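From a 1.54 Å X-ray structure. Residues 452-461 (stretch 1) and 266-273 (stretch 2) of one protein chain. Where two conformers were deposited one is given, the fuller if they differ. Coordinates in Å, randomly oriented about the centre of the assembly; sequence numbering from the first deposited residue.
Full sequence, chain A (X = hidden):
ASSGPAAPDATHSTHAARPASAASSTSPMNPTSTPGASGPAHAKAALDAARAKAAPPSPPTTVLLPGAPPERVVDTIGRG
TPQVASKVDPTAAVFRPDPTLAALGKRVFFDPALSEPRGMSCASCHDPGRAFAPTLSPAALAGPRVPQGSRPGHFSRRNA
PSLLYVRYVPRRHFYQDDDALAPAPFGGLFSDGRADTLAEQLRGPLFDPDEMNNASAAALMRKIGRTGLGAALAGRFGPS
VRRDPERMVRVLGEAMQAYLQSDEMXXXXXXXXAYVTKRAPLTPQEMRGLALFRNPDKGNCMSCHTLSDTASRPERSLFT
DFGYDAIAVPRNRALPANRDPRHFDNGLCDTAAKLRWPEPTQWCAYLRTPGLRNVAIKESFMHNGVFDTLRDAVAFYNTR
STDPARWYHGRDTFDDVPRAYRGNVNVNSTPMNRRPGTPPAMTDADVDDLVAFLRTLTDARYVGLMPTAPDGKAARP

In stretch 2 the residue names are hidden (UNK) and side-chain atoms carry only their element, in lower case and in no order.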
# COMPACT_ATOMS: atom_id res chain seq x y z
N ALA A 452 -8.03 -3.55 18.86
CA ALA A 452 -7.19 -2.95 19.89
C ALA A 452 -5.71 -3.15 19.59
O ALA A 452 -4.89 -2.24 19.74
CB ALA A 452 -7.54 -3.54 21.26
N PHE A 453 -5.33 -4.35 19.13
CA PHE A 453 -3.94 -4.55 18.78
C PHE A 453 -3.52 -3.68 17.60
O PHE A 453 -2.45 -3.08 17.62
CB PHE A 453 -3.69 -6.02 18.49
CG PHE A 453 -2.35 -6.26 17.91
CD1 PHE A 453 -1.21 -6.00 18.63
CD2 PHE A 453 -2.22 -6.71 16.59
CE1 PHE A 453 0.04 -6.18 18.07
CE2 PHE A 453 -0.98 -6.89 16.03
CZ PHE A 453 0.16 -6.62 16.75
N LEU A 454 -4.34 -3.60 16.54
CA LEU A 454 -3.94 -2.80 15.38
C LEU A 454 -3.74 -1.34 15.75
O LEU A 454 -2.93 -0.64 15.14
CB LEU A 454 -4.96 -2.94 14.27
CG LEU A 454 -5.03 -4.35 13.66
CD1 LEU A 454 -6.13 -4.39 12.59
CD2 LEU A 454 -3.67 -4.77 13.09
N ARG A 455 -4.48 -0.86 16.75
CA ARG A 455 -4.31 0.53 17.16
C ARG A 455 -2.96 0.79 17.83
O ARG A 455 -2.52 1.94 17.88
CB ARG A 455 -5.48 0.90 18.08
CG ARG A 455 -6.83 0.95 17.39
CD ARG A 455 -8.01 0.91 18.40
NE ARG A 455 -7.94 2.04 19.34
CZ ARG A 455 -8.43 3.25 19.09
NH1 ARG A 455 -9.03 3.52 17.94
NH2 ARG A 455 -8.29 4.21 20.02
N THR A 456 -2.26 -0.25 18.30
CA THR A 456 -0.91 -0.05 18.84
C THR A 456 0.14 0.22 17.76
O THR A 456 1.28 0.55 18.09
CB THR A 456 -0.44 -1.27 19.67
OG1 THR A 456 -0.06 -2.37 18.82
CG2 THR A 456 -1.50 -1.70 20.69
N LEU A 457 -0.22 0.07 16.48
CA LEU A 457 0.73 0.24 15.40
C LEU A 457 0.76 1.67 14.85
O LEU A 457 1.40 1.93 13.83
CB LEU A 457 0.41 -0.73 14.26
CG LEU A 457 0.13 -2.17 14.65
CD1 LEU A 457 -0.09 -3.03 13.41
CD2 LEU A 457 1.27 -2.73 15.48
N THR A 458 0.08 2.60 15.50
CA THR A 458 0.08 3.99 15.08
C THR A 458 1.32 4.72 15.60
O THR A 458 1.62 4.68 16.80
CB THR A 458 -1.18 4.66 15.60
OG1 THR A 458 -2.32 3.94 15.11
CG2 THR A 458 -1.25 6.10 15.19
N ASP A 459 2.03 5.38 14.69
CA ASP A 459 3.18 6.17 15.08
C ASP A 459 2.75 7.31 16.00
O ASP A 459 1.62 7.79 15.95
CB ASP A 459 3.91 6.67 13.83
CG ASP A 459 4.89 5.66 13.32
OD1 ASP A 459 5.92 5.45 14.00
OD2 ASP A 459 4.66 5.06 12.27
N ALA A 460 3.67 7.70 16.89
CA ALA A 460 3.33 8.58 18.01
C ALA A 460 2.70 9.89 17.55
O ALA A 460 1.79 10.41 18.23
CB ALA A 460 4.58 8.86 18.83
N ARG A 461 3.20 10.47 16.45
CA ARG A 461 2.70 11.74 15.92
C ARG A 461 1.21 11.72 15.64
O ARG A 461 0.57 12.78 15.62
CB ARG A 461 3.47 12.10 14.63
CG ARG A 461 3.02 13.37 13.93
CD ARG A 461 3.95 13.67 12.76
NE ARG A 461 3.54 14.83 11.97
CZ ARG A 461 4.12 15.19 10.83
NH1 ARG A 461 5.12 14.48 10.33
NH2 ARG A 461 3.69 16.27 10.18
N UNK A 266 10.47 6.35 8.07
CA UNK A 266 10.31 5.04 8.73
C UNK A 266 10.58 5.23 10.22
O UNK A 266 11.61 4.80 10.75
c UNK A 266 11.25 4.01 8.11
N UNK A 267 9.63 5.86 10.94
CA UNK A 267 9.93 6.30 12.32
C UNK A 267 9.98 5.19 13.36
O UNK A 267 10.75 5.31 14.32
c UNK A 267 8.15 7.63 11.30
c UNK A 267 8.37 6.43 10.43
c UNK A 267 8.80 7.29 12.63
N UNK A 268 9.14 4.16 13.25
CA UNK A 268 9.07 3.09 14.25
C UNK A 268 8.87 3.68 15.66
O UNK A 268 9.64 3.41 16.58
c UNK A 268 10.31 2.20 14.19
c UNK A 268 9.64 0.34 12.63
c UNK A 268 10.73 -0.01 10.55
c UNK A 268 10.46 1.43 12.90
c UNK A 268 11.56 1.07 10.80
c UNK A 268 9.77 -0.37 11.45
c UNK A 268 11.43 1.78 11.98
N UNK A 269 7.81 4.48 15.80
CA UNK A 269 7.56 5.23 17.03
C UNK A 269 6.23 4.85 17.66
O UNK A 269 5.70 5.62 18.48
c UNK A 269 7.61 6.73 16.76
o UNK A 269 6.51 7.14 15.97
N UNK A 270 5.69 3.68 17.36
CA UNK A 270 4.39 3.29 17.87
C UNK A 270 4.53 2.65 19.25
O UNK A 270 5.63 2.30 19.69
c UNK A 270 3.71 2.31 16.92
o UNK A 270 4.35 1.05 16.95
N UNK A 271 3.38 2.46 19.91
CA UNK A 271 3.39 1.73 21.18
C UNK A 271 3.78 0.27 20.98
O UNK A 271 4.44 -0.31 21.85
c UNK A 271 0.58 3.46 23.31
c UNK A 271 -0.55 1.38 24.08
n UNK A 271 -1.35 1.33 23.02
n UNK A 271 -0.64 0.44 25.00
c UNK A 271 2.04 1.88 21.89
c UNK A 271 1.89 3.27 22.52
n UNK A 271 0.34 2.37 24.25
N UNK A 272 3.43 -0.33 19.83
CA UNK A 272 3.95 -1.66 19.54
C UNK A 272 5.47 -1.65 19.48
O UNK A 272 6.12 -2.58 19.99
c UNK A 272 3.33 -2.18 18.23
c UNK A 272 4.96 -3.51 16.85
c UNK A 272 3.50 -4.68 18.33
c UNK A 272 3.95 -3.48 17.79
c UNK A 272 5.08 -5.90 16.99
c UNK A 272 4.06 -5.90 17.92
o UNK A 272 5.63 -7.11 16.61
c UNK A 272 5.54 -4.71 16.45
N UNK A 273 6.07 -0.62 18.87
CA UNK A 273 7.53 -0.53 18.81
C UNK A 273 8.14 -0.36 20.21
O UNK A 273 9.21 -0.89 20.49
c UNK A 273 7.55 0.37 16.47
o UNK A 273 7.88 -0.72 15.94
o UNK A 273 6.88 1.26 15.89
c UNK A 273 7.96 0.61 17.90
O HOH W 1 5.81 9.74 15.15
O HOH W 2 1.04 4.07 19.29
O HOH W 3 -1.42 3.24 20.18

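Position 266 carries a single side-chain carbon. Its CA-to-CB bond points away from stretch 1, and it makes no contact there. One carbon means alanine, A266.

Position 267 has three side-chain carbons that close a ring onto the backbone N. Its CB lies 3.7 Å from D459 OD1. A ring closed on the backbone is proline, P267.

Position 268 has one carbon followed by a ring of six carbons with no heteroatom. The CA-to-CB bond points away from stretch 1, and the ring makes no close contact with it. The residue is phenylalanine, F268. Its backbone N is 3.5 Å from D459 OD1.

Position 269 has one carbon and one oxygen. The oxygen lies 2.7 Å from D459 OD1 and 3.0 Å from A460 N. This is serine, S269. S269 OG donates to D459 OD1 and accepts from A460 N. The backbone N of S269 also donates to D459 OD1, at 2.8 Å, so one carboxylate oxygen takes two hydrogen bonds from one residue. Water 1 donates to S269 OG and accepts from R461 N.

Position 270 again has one carbon and one oxygen. Its CB points toward stretch 1 and lies 3.2 Å from both T456 O and T458 O. It is a second serine, S270, at the N-cap of the helix that follows.

Position 271 has three carbons, a nitrogen, then a carbon carrying two more nitrogens. That guanidinium identifies arginine, R271. R271 NH1 approaches T456 CG2 at 3.8 Å. Water 2 accepts from R271 N and donates to T458 O, bridging the two backbones.

Position 272 has one carbon and a six-carbon ring bearing one oxygen. CB lies 3.5 Å from L457 CD2 and 3.4 Å from T456 OG1. The residue is tyrosine, Y272. Y272 CD1 meets the edge of the F453 ring, 3.8 Å from F453 CE1. Y272 OH is bonded elsewhere in the structure.

Position 273 has two carbons, the second carrying two oxygens. This is aspartate, D273. It makes no close contact with stretch 1. Its backbone N donates to S270 OG at 3.1 Å, the capping bond, while D273 OD2 accepts from S270 N at 3.1 Å.

The contact has two polar anchors. At one, D459 and A460 engage S269. At the other, Y272 N donates to T456 O at 2.9 Å, where the new helix begins and its first amides lack acceptors within the helix. Between them S270 packs against backbone carbonyls. The apolar part is Y272 against F453 and L457.

Stretch 2 (266-273) APFSSRYD
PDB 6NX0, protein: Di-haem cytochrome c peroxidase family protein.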